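Local coordinates for protein dihydroorotate dehydrogenase (Schistosoma mansoni, PDB 6UY4) that probably catalyses the quinone-dependent oxidation of (S)-dihydroorotate to orotate, using bound FMN, in the de novo synthesis of UMP, at residues A[68-73]-A[364-369]; A[166-171]-A[188-193]; A[227-232]-A[236-241]; A[306-311]-A[341-346]. One frame throughout, in Å; residues are numbered along the deposited sequence.

Contact 1: A[68-73]-A[364-369]; sequences NSFPQL and VAHKVA
Phe70 reaches out of the loop 68-73 and lays its ring against the first turns of the C-terminal helix 364-376, which packs on the outside of the alpha/beta barrel of this class 2 dihydroorotate dehydrogenase. Two interactions involve its ring. The first is a T-shaped pair with His366: the rim of Phe70 enters over the imidazole face, with CE2 centred above that ring, 3.7 Å from His366 CD2. The planes stand at 81° and the centroids are 5.0 Å apart. The second is a CH-pi contact, in which the Ala369 methyl CB sits over one face of the Phe70 ring, 3.8 Å from its centroid. Phe70 has CG beside its backbone N (chi1 -52°), which sends the ring across to the helix; Ser69 OG lies over the opposite face.

Leu73 adds van der Waals packing, brought back to the helix by a tight turn in which Leu73 N bonds to Phe70 O. Outside the pair, Ile86 of the first barrel strand touches Ala369, and His366 NE2 makes a weak hydrogen bond to Gln66 O. At the end of the Leu73 side chain, the methyl CD1 lies 4.2 Å from Ala369 CB and also rests against the carbonyl oxygen of Ala369.

Contact 2: A[166-171]-A[188-193]; sequences IGVNLG and RKFGEV. With FMN (flavin mononucleotide), chain G.
Strand 166-170 runs past helix 179-190, and the backbones come nearest at Val168 and Phe190, whose CA atoms are 7.2 Å apart. The touching atoms belong to side chains. Phe190 points its ring at the strand and meets two aliphatic residues that rise from the same side of it. Val168 comes from over one face: its CG1 lies 4.1 Å from the ring centroid, 20° off the normal, in a CH-pi contact shifted toward CG and CD2. That methyl is the branch anti to the backbone N of Val168 (chi1 178°). Leu170 touches the ring obliquely, CD2 to Phe190 CD2 at 3.6 Å. The other face of the ring carries Lys189 CG, while His148 makes an edge-to-face pair with Phe190.

Between the two aliphatic residues, Asn169 turns to the other side of the strand. Its ND2 is 3.4 Å from O2 of the FMN, and hydrogen bonds to Thr114, Asn200 and Glu111 hold the amide there. Side chains thus alternate between helix layer and barrel interior, the inward Asn169 lying in the FMN pocket, as in the beta-alpha-beta units of TIM barrels, here strand 165-170, helix 179-190 and strand 196-200.

Contact 3: A[227-232]-A[236-241]; sequences AARNQL and TPILLK. With FMN (flavin mononucleotide), chain G.
Arg229 folds back from helix 215-230 to grip the carbonyl of Thr236. Its chain leaves the helix with CG anti to the backbone N (chi1 -163°), then bends at both chi2 and chi3, which brings CD and NH1 to Thr236 O while CG stays against Ile238 CG1. NH1 donates to Thr236 O at 2.9 Å, with an N-H...O angle of 159°. The oxygen is in the guanidinium plane, although NH1 itself stands above the plane of the carbonyl. Arg229 CG packs at 3.7 Å on Ile238 CG1, the two side chains lying antiparallel alongside one another. NE donates to Asn230 OD1, which lies somewhat out of the guanidinium plane.

This is the return from helix to strand in a beta-alpha-beta crossover of the TIM barrel, from helix 215-230 into strand 238-242. Asp266 at the next strand ties it down, salt-bridged to Arg229 NH1 and accepting from Ile238 N. Leu232 CD1 rests 3.9 Å from Thr236 OG1, a hydroxyl whose main partner is Gly191 O. At the far end of the segment Lys241 is fully extended beyond CG, which carries NZ to the FMN, where it donates to O3' at 3.0 Å, O2 at 3.1 Å and N1 at 3.2 Å.

Contact 4: A[306-311]-A[341-346]; sequences PLFEKS and LSKLNA
Lys343 spans the gap between two helices and ends on Ser311. Its CB leaves the helix across the direction of the contact, and with CG beside the backbone N (chi1 -69°) the chain then runs straight through CG and CD toward helix 305-321, with Ile334, Val351 and Leu315 among the residues that its side chain touches. At CE it passes the ring of Phe308, 4.1 Å from CD1, the lysine chain and the phenylalanine coming from opposite helices and overlapping near their ends. A bend at chi4 (-62°) then turns the ammonium nitrogen, and NZ donates to Ser311 OG at 3.2 Å and also bonds to Thr312 OG1, its stronger partner.

Ser311 OG itself donates to Leu307 O, one turn back, at 2.9 Å, so the hydroxyl both receives from the lysine and gives to its own helix. Leu307 O therefore takes two donors, since Ser311 N bonds to it too; OG comes in from above the carbonyl plane. Two bonds on the ammonium fix a lysine tip in a buried setting.

Beside this, Phe308 presents its edge to Ser342: CB lies in the plane of the ring, 3.8 Å from CZ. Ser342 OG bonds back to Glu338 O.

The two helices run nearly parallel, 11° apart, with segment axes 11.3 Å from each other, as befits successive outer helices of an alpha/beta barrel. Strand 328-331 comes between them in the chain, and Lys343 also touches strand 350-353, which follows its own helix.

Contacts 2 and 3 are neighbours, with centres 9 Å apart, and belong to successive beta-alpha-beta units sharing strand 196-200. They meet directly, through a probable hydrogen bond of 2.6 Å between Gly191 O and Thr236 OG1 and packing of Leu232 on Gly191. Both reach the FMN from their strands. Contact 4 lies on the opposite side of the chain's centre from contact 2; its centre is 27 Å from those of contacts 2 and 3. It too approaches the cofactor: Leu307 touches FMN and the Ser311 side chain is about 7 Å away. Contact 1 encloses the others along the chain and lies away from the FMN and inhibitor sites; its His366 side chain is about 13 Å from the bound inhibitor.

Contact 1: A[68-73]-A[364-369]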
# COMPACT_ATOMS: atom_id res chain seq x y z
N ASN A 68 -17.21 -3.62 -14.78
CA ASN A 68 -17.52 -2.98 -16.06
C ASN A 68 -18.49 -1.82 -15.90
O ASN A 68 -19.17 -1.44 -16.86
CB ASN A 68 -18.07 -4.00 -17.07
CG ASN A 68 -17.09 -5.11 -17.37
OD1 ASN A 68 -16.32 -5.04 -18.33
ND2 ASN A 68 -17.12 -6.17 -16.56
N SER A 69 -18.57 -1.24 -14.70
CA SER A 69 -19.49 -0.15 -14.43
C SER A 69 -18.94 1.21 -14.85
O SER A 69 -19.68 2.20 -14.82
CB SER A 69 -19.85 -0.11 -12.94
OG SER A 69 -20.68 0.99 -12.65
N PHE A 70 -17.67 1.28 -15.24
CA PHE A 70 -17.03 2.53 -15.65
C PHE A 70 -16.25 2.26 -16.93
O PHE A 70 -15.03 2.03 -16.90
CB PHE A 70 -16.12 3.08 -14.55
CG PHE A 70 -16.80 3.21 -13.22
CD1 PHE A 70 -17.51 4.36 -12.90
CD2 PHE A 70 -16.73 2.19 -12.29
CE1 PHE A 70 -18.14 4.48 -11.67
CE2 PHE A 70 -17.35 2.30 -11.06
CZ PHE A 70 -18.06 3.45 -10.75
N PRO A 71 -16.92 2.27 -18.09
CA PRO A 71 -16.21 1.97 -19.34
C PRO A 71 -15.13 2.98 -19.69
O PRO A 71 -14.11 2.60 -20.28
CB PRO A 71 -17.34 1.98 -20.39
CG PRO A 71 -18.60 1.76 -19.60
CD PRO A 71 -18.37 2.45 -18.29
N GLN A 72 -15.32 4.25 -19.34
CA GLN A 72 -14.33 5.27 -19.65
C GLN A 72 -13.12 5.24 -18.72
O GLN A 72 -12.15 5.97 -18.97
CB GLN A 72 -14.98 6.66 -19.59
CG GLN A 72 -16.12 6.85 -20.58
N LEU A 73 -13.15 4.42 -17.67
CA LEU A 73 -12.06 4.36 -16.71
C LEU A 73 -11.23 3.09 -16.82
O LEU A 73 -10.24 2.95 -16.09
CB LEU A 73 -12.60 4.50 -15.28
CG LEU A 73 -13.18 5.87 -14.91
CD1 LEU A 73 -13.58 5.90 -13.45
CD2 LEU A 73 -12.18 6.97 -15.23
N VAL A 364 -16.30 3.53 -0.70
CA VAL A 364 -15.21 4.42 -1.10
C VAL A 364 -14.55 3.96 -2.39
O VAL A 364 -13.95 4.77 -3.10
CB VAL A 364 -14.16 4.54 0.04
CG1 VAL A 364 -13.26 3.32 0.08
CG2 VAL A 364 -13.34 5.81 -0.13
N ALA A 365 -14.65 2.66 -2.72
CA ALA A 365 -14.03 2.15 -3.93
C ALA A 365 -14.70 2.72 -5.18
O ALA A 365 -14.03 3.29 -6.05
CB ALA A 365 -14.08 0.62 -3.93
N HIS A 366 -16.02 2.57 -5.28
CA HIS A 366 -16.75 3.09 -6.43
C HIS A 366 -17.07 4.57 -6.31
O HIS A 366 -17.28 5.22 -7.35
CB HIS A 366 -18.05 2.31 -6.63
CG HIS A 366 -17.88 1.07 -7.47
ND1 HIS A 366 -16.68 0.39 -7.55
CD2 HIS A 366 -18.75 0.41 -8.26
CE1 HIS A 366 -16.83 -0.64 -8.36
NE2 HIS A 366 -18.07 -0.65 -8.81
N LYS A 367 -17.13 5.12 -5.10
CA LYS A 367 -17.39 6.54 -4.93
C LYS A 367 -16.36 7.38 -5.68
O LYS A 367 -16.71 8.23 -6.50
CB LYS A 367 -17.39 6.91 -3.44
CG LYS A 367 -17.55 8.41 -3.18
CD LYS A 367 -16.97 8.80 -1.83
CE LYS A 367 -17.12 10.30 -1.59
NZ LYS A 367 -16.30 10.76 -0.44
N VAL A 368 -15.08 7.13 -5.40
CA VAL A 368 -14.01 7.88 -6.06
C VAL A 368 -14.07 7.68 -7.57
O VAL A 368 -13.86 8.62 -8.34
CB VAL A 368 -12.64 7.45 -5.50
CG1 VAL A 368 -11.52 8.27 -6.14
CG2 VAL A 368 -12.61 7.60 -3.98
N ALA A 369 -14.38 6.46 -8.01
CA ALA A 369 -14.49 6.17 -9.44
C ALA A 369 -15.59 7.01 -10.08
O ALA A 369 -15.40 7.58 -11.16
CB ALA A 369 -14.75 4.68 -9.65

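Contact 2: A[166-171]-A[188-193]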
# COMPACT_ATOMS: atom_id res chain seq x y z
N ILE A 166 -4.13 -8.87 -8.51
CA ILE A 166 -3.60 -9.07 -7.17
C ILE A 166 -2.08 -8.90 -7.22
O ILE A 166 -1.41 -9.58 -8.00
CB ILE A 166 -3.97 -10.45 -6.60
CG1 ILE A 166 -5.48 -10.55 -6.38
CG2 ILE A 166 -3.21 -10.71 -5.31
CD1 ILE A 166 -6.02 -9.56 -5.39
N GLY A 167 -1.56 -8.01 -6.39
CA GLY A 167 -0.13 -7.85 -6.24
C GLY A 167 0.32 -8.30 -4.86
O GLY A 167 -0.49 -8.38 -3.94
N VAL A 168 1.61 -8.61 -4.71
CA VAL A 168 2.17 -9.05 -3.44
C VAL A 168 3.30 -8.11 -3.06
O VAL A 168 4.21 -7.86 -3.85
CB VAL A 168 2.67 -10.51 -3.52
CG1 VAL A 168 3.28 -10.92 -2.19
CG2 VAL A 168 1.53 -11.44 -3.89
N ASN A 169 3.23 -7.59 -1.83
CA ASN A 169 4.25 -6.70 -1.30
C ASN A 169 5.19 -7.51 -0.42
O ASN A 169 4.78 -8.04 0.62
CB ASN A 169 3.61 -5.56 -0.50
CG ASN A 169 4.62 -4.51 -0.07
OD1 ASN A 169 5.40 -4.73 0.85
ND2 ASN A 169 4.60 -3.37 -0.74
N LEU A 170 6.46 -7.59 -0.82
CA LEU A 170 7.43 -8.44 -0.15
C LEU A 170 8.21 -7.66 0.89
O LEU A 170 8.52 -6.48 0.70
CB LEU A 170 8.39 -9.05 -1.17
CG LEU A 170 7.70 -9.72 -2.36
CD1 LEU A 170 8.70 -10.06 -3.45
CD2 LEU A 170 6.95 -10.96 -1.91
N GLY A 171 8.54 -8.32 2.00
CA GLY A 171 9.31 -7.72 3.07
C GLY A 171 10.29 -8.71 3.65
O GLY A 171 10.37 -9.86 3.22
N ARG A 188 10.94 -15.19 -5.66
CA ARG A 188 10.86 -16.57 -6.14
C ARG A 188 9.61 -17.27 -5.64
O ARG A 188 9.11 -18.19 -6.31
CB ARG A 188 12.11 -17.35 -5.72
N LYS A 189 9.07 -16.85 -4.49
CA LYS A 189 7.93 -17.54 -3.91
C LYS A 189 6.62 -17.14 -4.58
O LYS A 189 5.78 -18.00 -4.87
CB LYS A 189 7.86 -17.25 -2.41
CG LYS A 189 6.81 -18.06 -1.66
CD LYS A 189 7.21 -19.52 -1.55
CE LYS A 189 6.22 -20.31 -0.70
NZ LYS A 189 6.66 -21.71 -0.49
N PHE A 190 6.42 -15.85 -4.83
CA PHE A 190 5.16 -15.34 -5.35
C PHE A 190 5.25 -14.89 -6.80
O PHE A 190 4.24 -14.43 -7.35
CB PHE A 190 4.66 -14.18 -4.49
CG PHE A 190 4.44 -14.54 -3.05
CD1 PHE A 190 3.28 -15.17 -2.65
CD2 PHE A 190 5.40 -14.25 -2.10
CE1 PHE A 190 3.07 -15.51 -1.32
CE2 PHE A 190 5.21 -14.58 -0.77
CZ PHE A 190 4.04 -15.21 -0.38
N GLY A 191 6.41 -15.00 -7.44
CA GLY A 191 6.57 -14.50 -8.80
C GLY A 191 5.74 -15.23 -9.83
O GLY A 191 5.47 -14.67 -10.90
N GLU A 192 5.31 -16.46 -9.54
CA GLU A 192 4.54 -17.24 -10.50
C GLU A 192 3.04 -17.03 -10.37
O GLU A 192 2.31 -17.20 -11.36
CB GLU A 192 4.86 -18.73 -10.34
CG GLU A 192 6.31 -19.09 -10.62
CD GLU A 192 6.65 -19.04 -12.10
OE1 GLU A 192 5.72 -19.00 -12.93
OE2 GLU A 192 7.85 -19.04 -12.43
N VAL A 193 2.55 -16.66 -9.18
CA VAL A 193 1.12 -16.53 -8.95
C VAL A 193 0.65 -15.08 -8.88
O VAL A 193 -0.53 -14.82 -9.14
CB VAL A 193 0.69 -17.28 -7.67
CG1 VAL A 193 1.03 -18.76 -7.79
CG2 VAL A 193 1.36 -16.68 -6.44
N1 FMN G . 2.37 -0.29 3.30
C2 FMN G . 3.15 -1.35 2.89
O2 FMN G . 3.83 -1.25 1.87
N3 FMN G . 3.16 -2.52 3.61
C4 FMN G . 2.39 -2.65 4.75
O4 FMN G . 2.41 -3.69 5.39
C4A FMN G . 1.61 -1.58 5.17
N5 FMN G . 0.84 -1.69 6.31
C5A FMN G . 0.06 -0.64 6.72
C6 FMN G . -0.72 -0.76 7.87
C7 FMN G . -1.51 0.30 8.30
C7M FMN G . -2.34 0.16 9.54
C8 FMN G . -1.52 1.49 7.58
C8M FMN G . -2.38 2.63 8.03
C9 FMN G . -0.75 1.61 6.43
C9A FMN G . 0.04 0.55 6.00
N10 FMN G . 0.81 0.66 4.85
C10 FMN G . 1.60 -0.40 4.44
C1' FMN G . 0.82 1.93 4.05
C2' FMN G . -0.30 1.92 3.02
O2' FMN G . -0.20 0.76 2.22
C3' FMN G . -0.22 3.14 2.12
O3' FMN G . 1.08 3.26 1.59
C4' FMN G . -0.57 4.43 2.86
O4' FMN G . -1.38 4.16 3.98
C5' FMN G . -1.32 5.35 1.91
O5' FMN G . -1.90 6.43 2.60
P FMN G . -3.50 6.54 2.66
O1P FMN G . -3.85 7.81 3.39
O2P FMN G . -4.07 6.55 1.26
O3P FMN G . -4.04 5.36 3.43

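Contact 3: A[227-232]-A[236-241]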
# COMPACT_ATOMS: atom_id res chain seq x y z
N ALA A 227 17.60 -10.63 -10.99
CA ALA A 227 18.14 -11.93 -11.37
C ALA A 227 17.17 -13.05 -11.01
O ALA A 227 16.91 -13.96 -11.81
CB ALA A 227 19.49 -12.16 -10.71
N ALA A 228 16.62 -13.00 -9.79
CA ALA A 228 15.62 -13.98 -9.39
C ALA A 228 14.36 -13.86 -10.24
O ALA A 228 13.74 -14.87 -10.59
CB ALA A 228 15.28 -13.81 -7.91
N ARG A 229 13.97 -12.63 -10.58
CA ARG A 229 12.80 -12.42 -11.42
C ARG A 229 13.00 -13.06 -12.79
O ARG A 229 12.08 -13.69 -13.33
CB ARG A 229 12.52 -10.92 -11.56
CG ARG A 229 11.12 -10.57 -12.06
CD ARG A 229 11.03 -10.57 -13.58
NE ARG A 229 11.99 -9.66 -14.19
CZ ARG A 229 11.72 -8.40 -14.54
NH1 ARG A 229 10.50 -7.91 -14.34
NH2 ARG A 229 12.65 -7.65 -15.09
N ASN A 230 14.19 -12.92 -13.37
CA ASN A 230 14.46 -13.50 -14.68
C ASN A 230 14.51 -15.02 -14.64
O ASN A 230 14.36 -15.66 -15.69
CB ASN A 230 15.76 -12.94 -15.24
CG ASN A 230 15.68 -11.46 -15.54
OD1 ASN A 230 14.60 -10.90 -15.70
ND2 ASN A 230 16.84 -10.80 -15.60
N GLN A 231 14.71 -15.62 -13.46
CA GLN A 231 14.68 -17.07 -13.34
C GLN A 231 13.27 -17.64 -13.39
O GLN A 231 13.12 -18.86 -13.36
CB GLN A 231 15.37 -17.51 -12.05
CG GLN A 231 16.88 -17.36 -12.08
CD GLN A 231 17.51 -18.12 -13.24
OE1 GLN A 231 17.94 -17.52 -14.22
NE2 GLN A 231 17.56 -19.44 -13.12
N LEU A 232 12.25 -16.79 -13.46
CA LEU A 232 10.86 -17.24 -13.51
C LEU A 232 10.46 -17.56 -14.95
O LEU A 232 11.17 -17.26 -15.91
CB LEU A 232 9.94 -16.17 -12.93
CG LEU A 232 10.20 -15.75 -11.48
CD1 LEU A 232 9.35 -14.54 -11.12
CD2 LEU A 232 9.93 -16.90 -10.53
N THR A 236 7.66 -11.27 -14.33
CA THR A 236 6.66 -10.64 -13.47
C THR A 236 7.08 -9.21 -13.15
O THR A 236 8.24 -8.96 -12.82
CB THR A 236 6.49 -11.45 -12.19
OG1 THR A 236 6.20 -12.81 -12.52
CG2 THR A 236 5.35 -10.88 -11.34
N PRO A 237 6.16 -8.24 -13.24
CA PRO A 237 6.53 -6.84 -12.95
C PRO A 237 7.04 -6.67 -11.53
O PRO A 237 6.47 -7.21 -10.57
CB PRO A 237 5.22 -6.08 -13.17
CG PRO A 237 4.45 -6.93 -14.12
CD PRO A 237 4.79 -8.35 -13.77
N ILE A 238 8.12 -5.91 -11.40
CA ILE A 238 8.73 -5.59 -10.11
C ILE A 238 8.56 -4.10 -9.86
O ILE A 238 9.04 -3.28 -10.64
CB ILE A 238 10.22 -5.99 -10.07
CG1 ILE A 238 10.38 -7.50 -10.17
CG2 ILE A 238 10.87 -5.47 -8.80
CD1 ILE A 238 9.81 -8.26 -9.00
N LEU A 239 7.86 -3.76 -8.78
CA LEU A 239 7.61 -2.38 -8.41
C LEU A 239 8.38 -2.02 -7.15
O LEU A 239 8.65 -2.87 -6.30
CB LEU A 239 6.12 -2.11 -8.21
CG LEU A 239 5.28 -1.81 -9.46
CD1 LEU A 239 5.19 -3.01 -10.39
CD2 LEU A 239 3.90 -1.33 -9.06
N LEU A 240 8.72 -0.74 -7.03
CA LEU A 240 9.46 -0.22 -5.89
C LEU A 240 8.61 0.84 -5.20
O LEU A 240 8.25 1.85 -5.81
CB LEU A 240 10.80 0.37 -6.34
CG LEU A 240 11.95 0.28 -5.33
CD1 LEU A 240 12.20 -1.17 -4.95
CD2 LEU A 240 13.20 0.93 -5.89
N LYS A 241 8.31 0.61 -3.92
CA LYS A 241 7.49 1.52 -3.13
C LYS A 241 8.39 2.33 -2.21
O LYS A 241 9.15 1.76 -1.42
CB LYS A 241 6.44 0.75 -2.33
CG LYS A 241 5.46 1.63 -1.58
CD LYS A 241 4.35 0.79 -0.97
CE LYS A 241 3.33 1.65 -0.25
NZ LYS A 241 2.22 0.83 0.31
N1 FMN G . 2.37 -0.29 3.30
C2 FMN G . 3.15 -1.35 2.89
O2 FMN G . 3.83 -1.25 1.87
N3 FMN G . 3.16 -2.52 3.61
C4 FMN G . 2.39 -2.65 4.75
O4 FMN G . 2.41 -3.69 5.39
C4A FMN G . 1.61 -1.58 5.17
N5 FMN G . 0.84 -1.69 6.31
C5A FMN G . 0.06 -0.64 6.72
C6 FMN G . -0.72 -0.76 7.87
C7 FMN G . -1.51 0.30 8.30
C7M FMN G . -2.34 0.16 9.54
C8 FMN G . -1.52 1.49 7.58
C8M FMN G . -2.38 2.63 8.03
C9 FMN G . -0.75 1.61 6.43
C9A FMN G . 0.04 0.55 6.00
N10 FMN G . 0.81 0.66 4.85
C10 FMN G . 1.60 -0.40 4.44
C1' FMN G . 0.82 1.93 4.05
C2' FMN G . -0.30 1.92 3.02
O2' FMN G . -0.20 0.76 2.22
C3' FMN G . -0.22 3.14 2.12
O3' FMN G . 1.08 3.26 1.59
C4' FMN G . -0.57 4.43 2.86
O4' FMN G . -1.38 4.16 3.98
C5' FMN G . -1.32 5.35 1.91
O5' FMN G . -1.90 6.43 2.60
P FMN G . -3.50 6.54 2.66
O1P FMN G . -3.85 7.81 3.39
O2P FMN G . -4.07 6.55 1.26
O3P FMN G . -4.04 5.36 3.43

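Contact 4: A[306-311]-A[341-346]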
# COMPACT_ATOMS: atom_id res chain seq x y z
N PRO A 306 -4.06 14.21 5.87
CA PRO A 306 -2.86 15.05 6.03
C PRO A 306 -1.67 14.61 5.17
O PRO A 306 -0.70 15.36 5.08
CB PRO A 306 -2.53 14.92 7.52
CG PRO A 306 -3.83 14.60 8.15
CD PRO A 306 -4.55 13.73 7.17
N LEU A 307 -1.73 13.43 4.56
CA LEU A 307 -0.64 12.93 3.73
C LEU A 307 -0.78 13.32 2.26
O LEU A 307 0.23 13.33 1.55
CB LEU A 307 -0.57 11.40 3.84
CG LEU A 307 0.49 10.64 3.04
CD1 LEU A 307 1.88 11.08 3.44
CD2 LEU A 307 0.32 9.14 3.22
N PHE A 308 -1.99 13.67 1.81
CA PHE A 308 -2.23 13.84 0.38
C PHE A 308 -1.31 14.90 -0.23
O PHE A 308 -0.76 14.68 -1.32
CB PHE A 308 -3.69 14.21 0.14
CG PHE A 308 -3.97 14.69 -1.26
CD1 PHE A 308 -4.08 13.78 -2.30
CD2 PHE A 308 -4.10 16.04 -1.54
CE1 PHE A 308 -4.33 14.22 -3.59
CE2 PHE A 308 -4.34 16.48 -2.82
CZ PHE A 308 -4.46 15.57 -3.85
N GLU A 309 -1.14 16.04 0.44
CA GLU A 309 -0.38 17.13 -0.16
C GLU A 309 1.08 16.74 -0.37
O GLU A 309 1.66 17.05 -1.42
CB GLU A 309 -0.49 18.38 0.70
CG GLU A 309 0.25 19.58 0.14
CD GLU A 309 0.02 20.85 0.94
OE1 GLU A 309 -0.87 20.84 1.82
OE2 GLU A 309 0.73 21.85 0.70
N LYS A 310 1.68 16.07 0.61
CA LYS A 310 3.09 15.71 0.50
C LYS A 310 3.31 14.55 -0.46
O LYS A 310 4.17 14.61 -1.34
CB LYS A 310 3.66 15.37 1.88
CG LYS A 310 5.17 15.31 1.93
CD LYS A 310 5.68 15.17 3.35
CE LYS A 310 7.20 15.26 3.40
NZ LYS A 310 7.72 15.16 4.79
N SER A 311 2.53 13.48 -0.31
CA SER A 311 2.71 12.30 -1.16
C SER A 311 2.45 12.62 -2.63
O SER A 311 3.04 11.99 -3.51
CB SER A 311 1.80 11.16 -0.70
OG SER A 311 0.44 11.53 -0.77
N LEU A 341 -7.67 12.17 -9.11
CA LEU A 341 -7.41 12.84 -10.38
C LEU A 341 -6.16 13.70 -10.31
O LEU A 341 -5.42 13.82 -11.30
CB LEU A 341 -8.62 13.68 -10.79
CG LEU A 341 -8.53 14.33 -12.17
CD1 LEU A 341 -8.22 13.29 -13.23
CD2 LEU A 341 -9.82 15.07 -12.50
N SER A 342 -5.90 14.31 -9.15
CA SER A 342 -4.66 15.07 -8.98
C SER A 342 -3.44 14.17 -9.12
O SER A 342 -2.46 14.55 -9.77
CB SER A 342 -4.66 15.77 -7.62
OG SER A 342 -5.77 16.65 -7.49
N LYS A 343 -3.50 12.98 -8.53
CA LYS A 343 -2.38 12.04 -8.64
C LYS A 343 -2.25 11.52 -10.07
O LYS A 343 -1.13 11.39 -10.58
CB LYS A 343 -2.56 10.89 -7.66
CG LYS A 343 -2.42 11.27 -6.20
CD LYS A 343 -2.45 10.05 -5.30
CE LYS A 343 -2.34 10.43 -3.83
NZ LYS A 343 -1.05 11.10 -3.52
N LEU A 344 -3.37 11.20 -10.72
CA LEU A 344 -3.31 10.71 -12.09
C LEU A 344 -2.77 11.77 -13.04
O LEU A 344 -2.00 11.45 -13.96
CB LEU A 344 -4.69 10.23 -12.54
CG LEU A 344 -5.25 8.98 -11.86
CD1 LEU A 344 -6.62 8.64 -12.41
CD2 LEU A 344 -4.30 7.80 -12.02
N ASN A 345 -3.15 13.03 -12.84
CA ASN A 345 -2.61 14.10 -13.67
C ASN A 345 -1.15 14.38 -13.35
O ASN A 345 -0.40 14.85 -14.22
CB ASN A 345 -3.44 15.37 -13.51
CG ASN A 345 -4.82 15.25 -14.11
OD1 ASN A 345 -5.03 14.49 -15.06
ND2 ASN A 345 -5.77 15.99 -13.56
N ALA A 346 -0.72 14.10 -12.11
CA ALA A 346 0.67 14.34 -11.72
C ALA A 346 1.63 13.32 -12.31
O ALA A 346 2.85 13.56 -12.29
CB ALA A 346 0.79 14.33 -10.20